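Local structure of alkane monooxygenase (Geobacillus thermodenitrificans, 3B9O) at residues A[189-193]-A[194-198]; A[316-320]-A[321-325]; A[388-391]-A[392-396]. The protein belongs to the luciferase-like monooxygenase family, is built around a TIM-type beta/alpha barrel and holds flavin mononucleotide in its pocket. All blocks are in the same frame, centred on the assembly; numbering follows the deposited sequence.

Contact 1: A[189-193]-A[194-198]; sequences IYTDP and SKVHE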
ATOM      1  N   ILE A 189      15.698  -5.995  37.701  1.00 24.16           N
ATOM      2  CA  ILE A 189      15.515  -4.906  36.753  1.00 25.75           C
ATOM      3  C   ILE A 189      15.017  -5.568  35.470  1.00 25.93           C
ATOM      4  O   ILE A 189      15.757  -6.325  34.836  1.00 17.55           O
ATOM      5  CB  ILE A 189      16.855  -4.182  36.441  1.00 15.92           C
ATOM      6  CG1 ILE A 189      17.522  -3.626  37.706  1.00 19.42           C
ATOM      7  CG2 ILE A 189      16.618  -3.046  35.419  1.00 12.52           C
ATOM      8  CD1 ILE A 189      18.926  -3.104  37.412  1.00 28.18           C
ATOM      9  N   TYR A 190      13.776  -5.276  35.094  1.00 17.40           N
ATOM     10  CA  TYR A 190      13.233  -5.828  33.856  1.00 14.54           C
ATOM     11  C   TYR A 190      13.797  -5.017  32.697  1.00 17.00           C
ATOM     12  O   TYR A 190      14.323  -5.591  31.714  1.00 20.80           O
ATOM     13  CB  TYR A 190      11.691  -5.828  33.829  1.00 17.24           C
ATOM     14  CG  TYR A 190      11.178  -6.686  32.711  1.00 14.18           C
ATOM     15  CD1 TYR A 190      11.047  -8.076  32.894  1.00 16.03           C
ATOM     16  CD2 TYR A 190      10.902  -6.138  31.450  1.00 11.89           C
ATOM     17  CE1 TYR A 190      10.595  -8.936  31.831  1.00 14.98           C
ATOM     18  CE2 TYR A 190      10.468  -6.990  30.365  1.00 13.15           C
ATOM     19  CZ  TYR A 190      10.303  -8.373  30.586  1.00 15.63           C
ATOM     20  OH  TYR A 190       9.896  -9.207  29.568  1.00 16.83           O
ATOM     21  N   THR A 191      13.617  -3.706  32.804  1.00 12.52           N
ATOM     22  CA  THR A 191      14.135  -2.701  31.841  1.00 17.73           C
ATOM     23  C   THR A 191      14.975  -1.708  32.620  1.00 13.43           C
ATOM     24  O   THR A 191      14.580  -1.235  33.691  1.00 15.16           O
ATOM     25  CB  THR A 191      12.986  -1.927  31.156  1.00 13.67           C
ATOM     26  OG1 THR A 191      12.078  -2.841  30.501  1.00 15.54           O
ATOM     27  CG2 THR A 191      13.504  -0.848  30.167  1.00 14.04           C
ATOM     28  N   ASP A 192      16.159  -1.426  32.089  1.00 17.98           N
ATOM     29  CA  ASP A 192      17.081  -0.425  32.649  1.00 22.29           C
ATOM     30  C   ASP A 192      16.498   0.979  32.468  1.00 14.36           C
ATOM     31  O   ASP A 192      16.421   1.455  31.330  1.00 17.63           O
ATOM     32  CB  ASP A 192      18.421  -0.544  31.881  1.00 15.36           C
ATOM     33  CG  ASP A 192      19.520   0.379  32.433  1.00 23.93           C
ATOM     34  OD1 ASP A 192      19.234   1.396  33.099  1.00 15.71           O
ATOM     35  OD2 ASP A 192      20.695   0.064  32.166  1.00 22.72           O
ATOM     36  N   PRO A 193      16.105   1.655  33.562  1.00 15.29           N
ATOM     37  CA  PRO A 193      15.381   2.915  33.356  1.00 23.31           C
ATOM     38  C   PRO A 193      16.238   4.060  32.767  1.00 19.51           C
ATOM     39  O   PRO A 193      15.695   5.021  32.214  1.00 20.45           O
ATOM     40  CB  PRO A 193      14.820   3.258  34.748  1.00 17.02           C
ATOM     41  CG  PRO A 193      15.540   2.413  35.689  1.00 24.19           C
ATOM     42  CD  PRO A 193      16.292   1.336  34.996  1.00 21.40           C
ATOM     43  N   SER A 194      17.559   3.917  32.826  1.00 19.60           N
ATOM     44  CA  SER A 194      18.458   4.912  32.249  1.00 20.44           C
ATOM     45  C   SER A 194      18.499   4.801  30.712  1.00 31.61           C
ATOM     46  O   SER A 194      19.025   5.685  30.037  1.00 19.48           O
ATOM     47  CB  SER A 194      19.862   4.820  32.868  1.00 21.85           C
ATOM     48  OG  SER A 194      20.607   3.673  32.463  1.00 20.03           O
ATOM     49  N   LYS A 195      17.873   3.747  30.169  1.00 22.96           N
ATOM     50  CA  LYS A 195      17.918   3.493  28.741  1.00 22.45           C
ATOM     51  C   LYS A 195      16.527   3.680  28.115  1.00 13.75           C
ATOM     52  O   LYS A 195      16.317   3.353  26.964  1.00 16.45           O
ATOM     53  CB  LYS A 195      18.489   2.099  28.459  1.00 15.34           C
ATOM     54  CG  LYS A 195      19.884   1.868  29.012  1.00 25.75           C
ATOM     55  CD  LYS A 195      20.566   0.632  28.359  1.00 32.87           C
ATOM     56  CE  LYS A 195      22.063   0.515  28.794  1.00 25.27           C
ATOM     57  NZ  LYS A 195      22.831  -0.412  27.888  1.00 33.22           N
ATOM     58  N   VAL A 196      15.609   4.268  28.878  1.00 14.96           N
ATOM     59  CA  VAL A 196      14.308   4.660  28.378  1.00 13.09           C
ATOM     60  C   VAL A 196      14.192   6.193  28.493  1.00 28.98           C
ATOM     61  O   VAL A 196      14.335   6.751  29.595  1.00 18.76           O
ATOM     62  CB  VAL A 196      13.178   3.948  29.146  1.00 11.47           C
ATOM     63  CG1 VAL A 196      11.806   4.502  28.733  1.00 12.13           C
ATOM     64  CG2 VAL A 196      13.238   2.426  28.908  1.00 14.42           C
ATOM     65  N   HIS A 197      13.898   6.852  27.368  1.00 18.92           N
ATOM     66  CA  HIS A 197      14.040   8.315  27.230  1.00 21.53           C
ATOM     67  C   HIS A 197      12.808   9.031  26.729  1.00 16.79           C
ATOM     68  O   HIS A 197      12.146   8.558  25.800  1.00 17.77           O
ATOM     69  CB  HIS A 197      15.217   8.656  26.275  1.00 16.59           C
ATOM     70  CG  HIS A 197      16.490   7.959  26.613  1.00 17.32           C
ATOM     71  ND1 HIS A 197      17.223   8.268  27.736  1.00 25.14           N
ATOM     72  CD2 HIS A 197      17.146   6.943  26.002  1.00 22.97           C
ATOM     73  CE1 HIS A 197      18.270   7.474  27.808  1.00 20.11           C
ATOM     74  NE2 HIS A 197      18.252   6.666  26.763  1.00 22.42           N
ATOM     75  N   GLU A 198      12.499  10.191  27.328  1.00 18.23           N
ATOM     76  CA  GLU A 198      11.540  11.129  26.735  1.00 18.19           C
ATOM     77  C   GLU A 198      12.085  11.528  25.361  1.00 23.32           C
ATOM     78  O   GLU A 198      13.299  11.500  25.130  1.00 20.70           O
ATOM     79  CB  GLU A 198      11.343  12.375  27.610  1.00 23.97           C
ATOM     80  CG  GLU A 198      10.426  12.171  28.776  1.00 26.09           C
ATOM     81  CD  GLU A 198      10.356  13.352  29.748  1.00 48.88           C
ATOM     82  OE1 GLU A 198      11.048  14.393  29.560  1.00 43.43           O
ATOM     83  OE2 GLU A 198       9.573  13.224  30.718  1.00 52.45           O
TER

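Contact 2: A[316-320]-A[321-325]; sequences TGYDL and SKYSS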
ATOM      1  N   THR A 316     -10.411  12.004  -7.747  1.00 26.78           N
ATOM      2  CA  THR A 316     -10.025  13.225  -8.485  1.00 34.71           C
ATOM      3  C   THR A 316     -10.664  14.509  -7.953  1.00 36.31           C
ATOM      4  O   THR A 316     -10.093  15.611  -8.058  1.00 31.51           O
ATOM      5  CB  THR A 316     -10.331  13.088 -10.004  1.00 36.00           C
ATOM      6  OG1 THR A 316     -11.751  13.095 -10.224  1.00 26.86           O
ATOM      7  CG2 THR A 316      -9.712  11.790 -10.565  1.00 35.55           C
ATOM      8  N   GLY A 317     -11.837  14.378  -7.339  1.00 33.48           N
ATOM      9  CA  GLY A 317     -12.566  15.566  -6.903  1.00 37.56           C
ATOM     10  C   GLY A 317     -13.533  16.090  -7.956  1.00 27.76           C
ATOM     11  O   GLY A 317     -14.315  16.994  -7.664  1.00 35.78           O
ATOM     12  N   TYR A 318     -13.482  15.494  -9.154  1.00 25.36           N
ATOM     13  CA  TYR A 318     -14.360  15.830 -10.287  1.00 31.23           C
ATOM     14  C   TYR A 318     -15.629  14.981 -10.304  1.00 57.29           C
ATOM     15  O   TYR A 318     -15.576  13.735 -10.438  1.00 26.61           O
ATOM     16  CB  TYR A 318     -13.640  15.683 -11.645  1.00 32.43           C
ATOM     17  CG  TYR A 318     -12.577  16.745 -11.858  1.00 60.85           C
ATOM     18  CD1 TYR A 318     -11.234  16.482 -11.574  1.00 39.48           C
ATOM     19  CD2 TYR A 318     -12.926  18.034 -12.325  1.00 45.25           C
ATOM     20  CE1 TYR A 318     -10.250  17.479 -11.745  1.00 43.26           C
ATOM     21  CE2 TYR A 318     -11.959  19.031 -12.499  1.00 31.80           C
ATOM     22  CZ  TYR A 318     -10.625  18.747 -12.209  1.00 57.63           C
ATOM     23  OH  TYR A 318      -9.673  19.725 -12.377  1.00 45.61           O
ATOM     24  N   ASP A 319     -16.762  15.678 -10.180  1.00 25.39           N
ATOM     25  CA  ASP A 319     -18.069  15.072 -10.348  1.00 41.76           C
ATOM     26  C   ASP A 319     -18.510  15.161 -11.815  1.00 44.24           C
ATOM     27  O   ASP A 319     -19.028  16.203 -12.238  1.00 33.76           O
ATOM     28  CB  ASP A 319     -19.103  15.772  -9.440  1.00 28.24           C
ATOM     29  CG  ASP A 319     -20.514  15.274  -9.676  1.00 24.91           C
ATOM     30  OD1 ASP A 319     -20.703  14.353 -10.485  1.00 21.49           O
ATOM     31  OD2 ASP A 319     -21.451  15.793  -9.053  1.00 31.14           O
ATOM     32  N   LEU A 320     -18.349  14.072 -12.572  1.00 22.61           N
ATOM     33  CA  LEU A 320     -18.598  14.103 -14.028  1.00 43.98           C
ATOM     34  C   LEU A 320     -20.071  14.225 -14.453  1.00 55.34           C
ATOM     35  O   LEU A 320     -20.364  14.365 -15.659  1.00 42.95           O
ATOM     36  CB  LEU A 320     -17.992  12.874 -14.727  1.00 24.77           C
ATOM     37  CG  LEU A 320     -16.484  12.662 -14.595  1.00 39.34           C
ATOM     38  CD1 LEU A 320     -16.031  11.470 -15.430  1.00 30.67           C
ATOM     39  CD2 LEU A 320     -15.713  13.939 -14.978  1.00 33.52           C
ATOM     40  N   SER A 321     -20.989  14.144 -13.483  1.00 51.31           N
ATOM     41  CA  SER A 321     -22.427  14.188 -13.779  1.00 35.47           C
ATOM     42  C   SER A 321     -22.752  15.629 -14.088  1.00 44.28           C
ATOM     43  O   SER A 321     -23.719  15.914 -14.805  1.00 47.37           O
ATOM     44  CB  SER A 321     -23.257  13.698 -12.590  1.00 26.08           C
ATOM     45  OG  SER A 321     -23.252  14.662 -11.564  1.00 32.25           O
ATOM     46  N   LYS A 322     -21.920  16.504 -13.514  1.00 34.39           N
ATOM     47  CA  LYS A 322     -21.907  17.954 -13.687  1.00 40.80           C
ATOM     48  C   LYS A 322     -21.326  18.469 -15.010  1.00 62.25           C
ATOM     49  O   LYS A 322     -21.015  19.658 -15.105  1.00 51.59           O
ATOM     50  CB  LYS A 322     -21.036  18.580 -12.601  1.00 28.81           C
ATOM     51  CG  LYS A 322     -21.655  18.644 -11.239  1.00 38.14           C
ATOM     52  CD  LYS A 322     -21.185  19.873 -10.499  1.00 45.39           C
ATOM     53  CE  LYS A 322     -19.845  19.673  -9.826  1.00 54.40           C
ATOM     54  NZ  LYS A 322     -19.840  20.338  -8.481  1.00 55.62           N
ATOM     55  N   TYR A 323     -21.144  17.594 -15.997  1.00 50.55           N
ATOM     56  CA  TYR A 323     -20.401  17.961 -17.198  1.00 50.80           C
ATOM     57  C   TYR A 323     -21.140  17.505 -18.431  1.00 47.21           C
ATOM     58  O   TYR A 323     -21.703  16.406 -18.457  1.00 63.70           O
ATOM     59  CB  TYR A 323     -18.960  17.368 -17.189  1.00 29.30           C
ATOM     60  CG  TYR A 323     -17.957  18.054 -16.262  1.00 37.44           C
ATOM     61  CD1 TYR A 323     -17.067  19.008 -16.743  1.00 47.25           C
ATOM     62  CD2 TYR A 323     -17.893  17.736 -14.902  1.00 44.24           C
ATOM     63  CE1 TYR A 323     -16.147  19.631 -15.895  1.00 33.60           C
ATOM     64  CE2 TYR A 323     -16.989  18.361 -14.043  1.00 30.64           C
ATOM     65  CZ  TYR A 323     -16.110  19.295 -14.547  1.00 40.06           C
ATOM     66  OH  TYR A 323     -15.213  19.918 -13.706  1.00 35.71           O
ATOM     67  N   SER A 324     -21.134  18.348 -19.462  1.00 44.04           N
ATOM     68  CA  SER A 324     -21.517  17.908 -20.801  1.00 31.06           C
ATOM     69  C   SER A 324     -20.496  16.873 -21.290  1.00 28.04           C
ATOM     70  O   SER A 324     -19.316  16.934 -20.947  1.00 45.05           O
ATOM     71  CB  SER A 324     -21.553  19.104 -21.778  1.00 51.57           C
ATOM     72  OG  SER A 324     -21.824  18.670 -23.119  1.00 51.18           O
ATOM     73  N   SER A 325     -20.969  15.923 -22.080  1.00 24.09           N
ATOM     74  CA  SER A 325     -20.135  15.064 -22.898  1.00 30.11           C
ATOM     75  C   SER A 325     -18.952  15.838 -23.531  1.00 45.70           C
ATOM     76  O   SER A 325     -17.860  15.284 -23.709  1.00 45.64           O
ATOM     77  CB  SER A 325     -21.039  14.466 -23.986  1.00 63.26           C
ATOM     78  OG  SER A 325     -20.642  13.173 -24.404  1.00 72.51           O
TER

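Contact 3: A[388-391]-A[392-396]; sequences DFIE and LVVPE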
ATOM      1  N   ASP A 388      -5.039 -17.876 -10.143  1.00 16.53           N
ATOM      2  CA  ASP A 388      -4.482 -18.017 -11.500  1.00 10.78           C
ATOM      3  C   ASP A 388      -3.037 -17.523 -11.581  1.00 16.89           C
ATOM      4  O   ASP A 388      -2.205 -18.138 -12.245  1.00 15.05           O
ATOM      5  CB  ASP A 388      -5.295 -17.200 -12.490  1.00 12.57           C
ATOM      6  CG  ASP A 388      -6.661 -17.784 -12.759  1.00 21.84           C
ATOM      7  OD1 ASP A 388      -6.933 -18.911 -12.278  1.00 21.04           O
ATOM      8  OD2 ASP A 388      -7.487 -17.071 -13.392  1.00 20.92           O
ATOM      9  N   PHE A 389      -2.746 -16.402 -10.910  1.00 16.22           N
ATOM     10  CA  PHE A 389      -1.386 -15.873 -10.897  1.00 15.01           C
ATOM     11  C   PHE A 389      -0.416 -16.902 -10.274  1.00 16.52           C
ATOM     12  O   PHE A 389       0.649 -17.186 -10.824  1.00 17.43           O
ATOM     13  CB  PHE A 389      -1.292 -14.546 -10.118  1.00 14.10           C
ATOM     14  CG  PHE A 389       0.070 -13.886 -10.222  1.00 14.76           C
ATOM     15  CD1 PHE A 389       1.049 -14.129  -9.245  1.00 13.78           C
ATOM     16  CD2 PHE A 389       0.392 -13.064 -11.324  1.00 18.73           C
ATOM     17  CE1 PHE A 389       2.332 -13.525  -9.336  1.00 15.42           C
ATOM     18  CE2 PHE A 389       1.670 -12.449 -11.428  1.00 14.26           C
ATOM     19  CZ  PHE A 389       2.640 -12.696 -10.439  1.00 21.79           C
ATOM     20  N   ILE A 390      -0.793 -17.427  -9.118  1.00 14.68           N
ATOM     21  CA  ILE A 390      -0.010 -18.435  -8.430  1.00 12.72           C
ATOM     22  C   ILE A 390       0.126 -19.744  -9.222  1.00 18.48           C
ATOM     23  O   ILE A 390       1.222 -20.301  -9.295  1.00 15.12           O
ATOM     24  CB  ILE A 390      -0.528 -18.673  -6.983  1.00  9.91           C
ATOM     25  CG1 ILE A 390      -0.279 -17.394  -6.160  1.00 12.29           C
ATOM     26  CG2 ILE A 390       0.202 -19.888  -6.332  1.00 15.00           C
ATOM     27  CD1 ILE A 390      -0.980 -17.290  -4.786  1.00 14.21           C
ATOM     28  N   GLU A 391      -0.964 -20.245  -9.793  1.00 17.30           N
ATOM     29  CA  GLU A 391      -0.867 -21.519 -10.516  1.00 16.26           C
ATOM     30  C   GLU A 391      -0.103 -21.419 -11.838  1.00 17.12           C
ATOM     31  O   GLU A 391       0.572 -22.353 -12.192  1.00 18.21           O
ATOM     32  CB  GLU A 391      -2.245 -22.133 -10.754  1.00 20.58           C
ATOM     33  CG  GLU A 391      -3.003 -22.444  -9.455  1.00 22.40           C
ATOM     34  CD  GLU A 391      -4.386 -23.042  -9.688  1.00 27.90           C
ATOM     35  OE1 GLU A 391      -4.943 -23.568  -8.706  1.00 62.25           O
ATOM     36  OE2 GLU A 391      -4.923 -22.992 -10.822  1.00 43.35           O
ATOM     37  N   LEU A 392      -0.273 -20.312 -12.562  1.00 14.95           N
ATOM     38  CA  LEU A 392       0.253 -20.162 -13.947  1.00 18.41           C
ATOM     39  C   LEU A 392       1.456 -19.200 -14.107  1.00 15.55           C
ATOM     40  O   LEU A 392       2.446 -19.537 -14.753  1.00 16.85           O
ATOM     41  CB  LEU A 392      -0.881 -19.758 -14.904  1.00 22.49           C
ATOM     42  CG  LEU A 392      -2.097 -20.692 -15.007  1.00 28.58           C
ATOM     43  CD1 LEU A 392      -3.170 -20.120 -15.935  1.00 22.95           C
ATOM     44  CD2 LEU A 392      -1.651 -22.080 -15.465  1.00 23.81           C
ATOM     45  N   VAL A 393       1.408 -18.028 -13.496  1.00 13.19           N
ATOM     46  CA  VAL A 393       2.494 -17.071 -13.718  1.00 11.23           C
ATOM     47  C   VAL A 393       3.707 -17.347 -12.823  1.00 17.13           C
ATOM     48  O   VAL A 393       4.861 -17.178 -13.254  1.00 18.33           O
ATOM     49  CB  VAL A 393       2.050 -15.613 -13.561  1.00 13.90           C
ATOM     50  CG1 VAL A 393       3.255 -14.632 -13.892  1.00 10.57           C
ATOM     51  CG2 VAL A 393       0.848 -15.347 -14.468  1.00 14.67           C
ATOM     52  N   VAL A 394       3.448 -17.689 -11.561  1.00 13.50           N
ATOM     53  CA  VAL A 394       4.537 -17.866 -10.587  1.00 20.51           C
ATOM     54  C   VAL A 394       5.601 -18.920 -11.070  1.00 14.05           C
ATOM     55  O   VAL A 394       6.796 -18.632 -11.024  1.00 15.55           O
ATOM     56  CB  VAL A 394       4.004 -18.142  -9.144  1.00 20.59           C
ATOM     57  CG1 VAL A 394       5.068 -18.854  -8.269  1.00 12.91           C
ATOM     58  CG2 VAL A 394       3.499 -16.789  -8.489  1.00 14.66           C
ATOM     59  N   PRO A 395       5.172 -20.117 -11.524  1.00 17.87           N
ATOM     60  CA  PRO A 395       6.189 -21.106 -11.981  1.00 18.86           C
ATOM     61  C   PRO A 395       6.999 -20.609 -13.204  1.00 17.80           C
ATOM     62  O   PRO A 395       8.211 -20.869 -13.310  1.00 19.79           O
ATOM     63  CB  PRO A 395       5.350 -22.362 -12.345  1.00 20.53           C
ATOM     64  CG  PRO A 395       4.076 -22.173 -11.622  1.00 31.30           C
ATOM     65  CD  PRO A 395       3.808 -20.674 -11.574  1.00 17.14           C
ATOM     66  N   GLU A 396       6.334 -19.858 -14.081  1.00 13.99           N
ATOM     67  CA  GLU A 396       6.984 -19.243 -15.243  1.00 12.73           C
ATOM     68  C   GLU A 396       8.050 -18.213 -14.813  1.00 16.13           C
ATOM     69  O   GLU A 396       9.172 -18.220 -15.307  1.00 14.58           O
ATOM     70  CB  GLU A 396       5.928 -18.576 -16.123  1.00 14.13           C
ATOM     71  CG  GLU A 396       6.509 -17.788 -17.338  1.00 17.31           C
ATOM     72  CD  GLU A 396       7.041 -18.702 -18.443  1.00 25.69           C
ATOM     73  OE1 GLU A 396       6.676 -19.914 -18.475  1.00 24.05           O
ATOM     74  OE2 GLU A 396       7.819 -18.182 -19.275  1.00 22.24           O
TER

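Contact 1: A[189-193]-A[194-198]
Asp-192 and Lys-195 close a type I beta turn: the backbone N of Lys-195 bonds to Asp-192 O at 3.0 Å, with Pro-193 and Ser-194 at the two corners. A second turn overlaps the first, one residue along, held by a weak bond of 3.4 Å from Val-196 N to Pro-193 O. The strand that ends at Thr-191 thus runs into a short 3-10-like coil before the chain straightens again from Val-196.

The side chain of Asp-192 illustrates the Asx turn, here with proline at its middle. Its CG stands anti to the backbone N (chi1 -176°), which carries Asp-192 OD1 forward over the coil to within 3.0 Å of Ser-194 N. The hydroxyl of Ser-194 takes the position between its own N and carbonyl carbon (chi1 72°) and gives a second hydrogen bond, Ser-194 OG to Asp-192 OD1 2.7 Å. Both donors approach from one face of the carboxylate, so a single oxygen is gripped twice by one residue and the rotation of the group is restrained. The extended Lys-195 chain passes the other oxygen at a slant, Lys-195 CE coming to 3.7 Å from Asp-192 OD2. The ammonium group travels past, with Lys-195 NZ 4.8 Å from Asp-192 OD2, so any attraction between these charges is probably modest. Apart from the polar groups, Thr-191 CG2 meets Val-196 CG2 at 3.5 Å, the two side chains crossing at about a right angle.

The contact lies at the surface, where strand 189-191 leaves its two-stranded antiparallel sheet with strand 181-184. Trp-176, in the loop ahead of that partner strand, touches both Thr-191 and Val-196, while Glu-177 receives His-197 NE2 and shares a backbone bond with Lys-195.

Contact 2: A[316-320]-A[321-325]
An Asx turn laid over a type I beta turn joins Asp-319 to Ser-321 and Lys-322, in the loop that follows helix 305-316. With chi1 at 174° the carboxylate of Asp-319 leans past its own carbonyl carbon, and Asp-319 OD1 accepts Ser-321 N at 3.0 Å, from above the carboxylate plane, and Ser-321 OG at 2.8 Å, on the syn side but tilted out of the plane toward the same face. Arg-67 N is a further donor to OD1, so this oxygen of a buried aspartate has three partners, a number that would probably favour the charged carboxylate. The backbone closes the turn with Lys-322 N to Asp-319 O at 3.2 Å. Lys-322 folds its chain across the aspartate, Lys-322 CG lying 3.6 Å from Asp-319 OD2.

Two tyrosines meet next to the turn. The hydroxyl of Tyr-323 comes to the edge of the Tyr-318 ring, near its plane, with Tyr-323 OH 3.3 Å from Tyr-318 CD2. Its own ring presents an edge to the main chain, Tyr-323 CD2 lying 3.3 Å from Asp-319 O.

Leu-320 points away from 321-325 and packs between helix 305-316, through Leu-309 and Tyr-312, and helix 334-341, through Ile-337, Ile-338 and Met-341. The side chain of Tyr-318, about 11 Å from the bound flavin mononucleotide, also rests on Tyr-312, and Tyr-323 reaches Val-334.

Contact 3: A[388-391]-A[392-396]
Leu-392 binds back to Asp-388 in the ordinary alpha-helical way, Leu-392 N to Asp-388 O at 2.9 Å, and its CB sits 3.4 Å from the same Asp-388 O. Its side chain runs on to Pro-356 and to Val-285 of strand 276-285. At Val-393 the regular pattern falters: Val-393 N is 2.9 Å from Phe-389 O, but with a bent N-H angle of 130° the bond is weak. Its side chain makes a CH-pi contact, Val-393 CB standing 4.0 Å from the centroid of the Phe-389 ring and over one face, offset toward the rim, while Val-393 CG1 touches Phe-389 CE2. A chi1 of -173° at Phe-389 swings the ring along the helix toward Val-393 and Val-394.

Val-394 N takes the straighter bond to Phe-389 O, 2.9 Å and nearly along the C=O axis. A bond five residues back is the mark of a pi-type turn, here in helix 384-399, which follows the barrel strand 374-378 in the beta/alpha fold. Val-394 CG2 lies 3.6 Å from Phe-389 CE1, so the two valines meet different parts of one ring, which also rests on Met-363 of helix 356-370.

Pro-395 has no N-H to give, and the helix kinks there: Pro-395 CD sits 3.5 Å from Ile-390 O and its CG near Glu-391 O. Glu-396 turns to Lys-399 and Arg-400, forming a salt bridge with each.

How the contacts relate
The three contacts are separate sites along one chain, with no touch between any pair; contacts 1 and 2 are farthest apart, their centres about 58 Å from each other on opposite sides of the chain's centre. Contacts 1 and 2 repeat the same Asp-X-Ser-Lys design in two surroundings. Contact 1 sits at the surface beside a small hairpin sheet; contact 2 is partly buried, its aspartate takes an extra donor, and a leucine ties the loop to two helices. Contact 3, also partly buried, lies within a single helix of the barrel, where buried Phe-389, Val-393 and Val-394 do the touching, rather than a carboxylate and a hydroxyl.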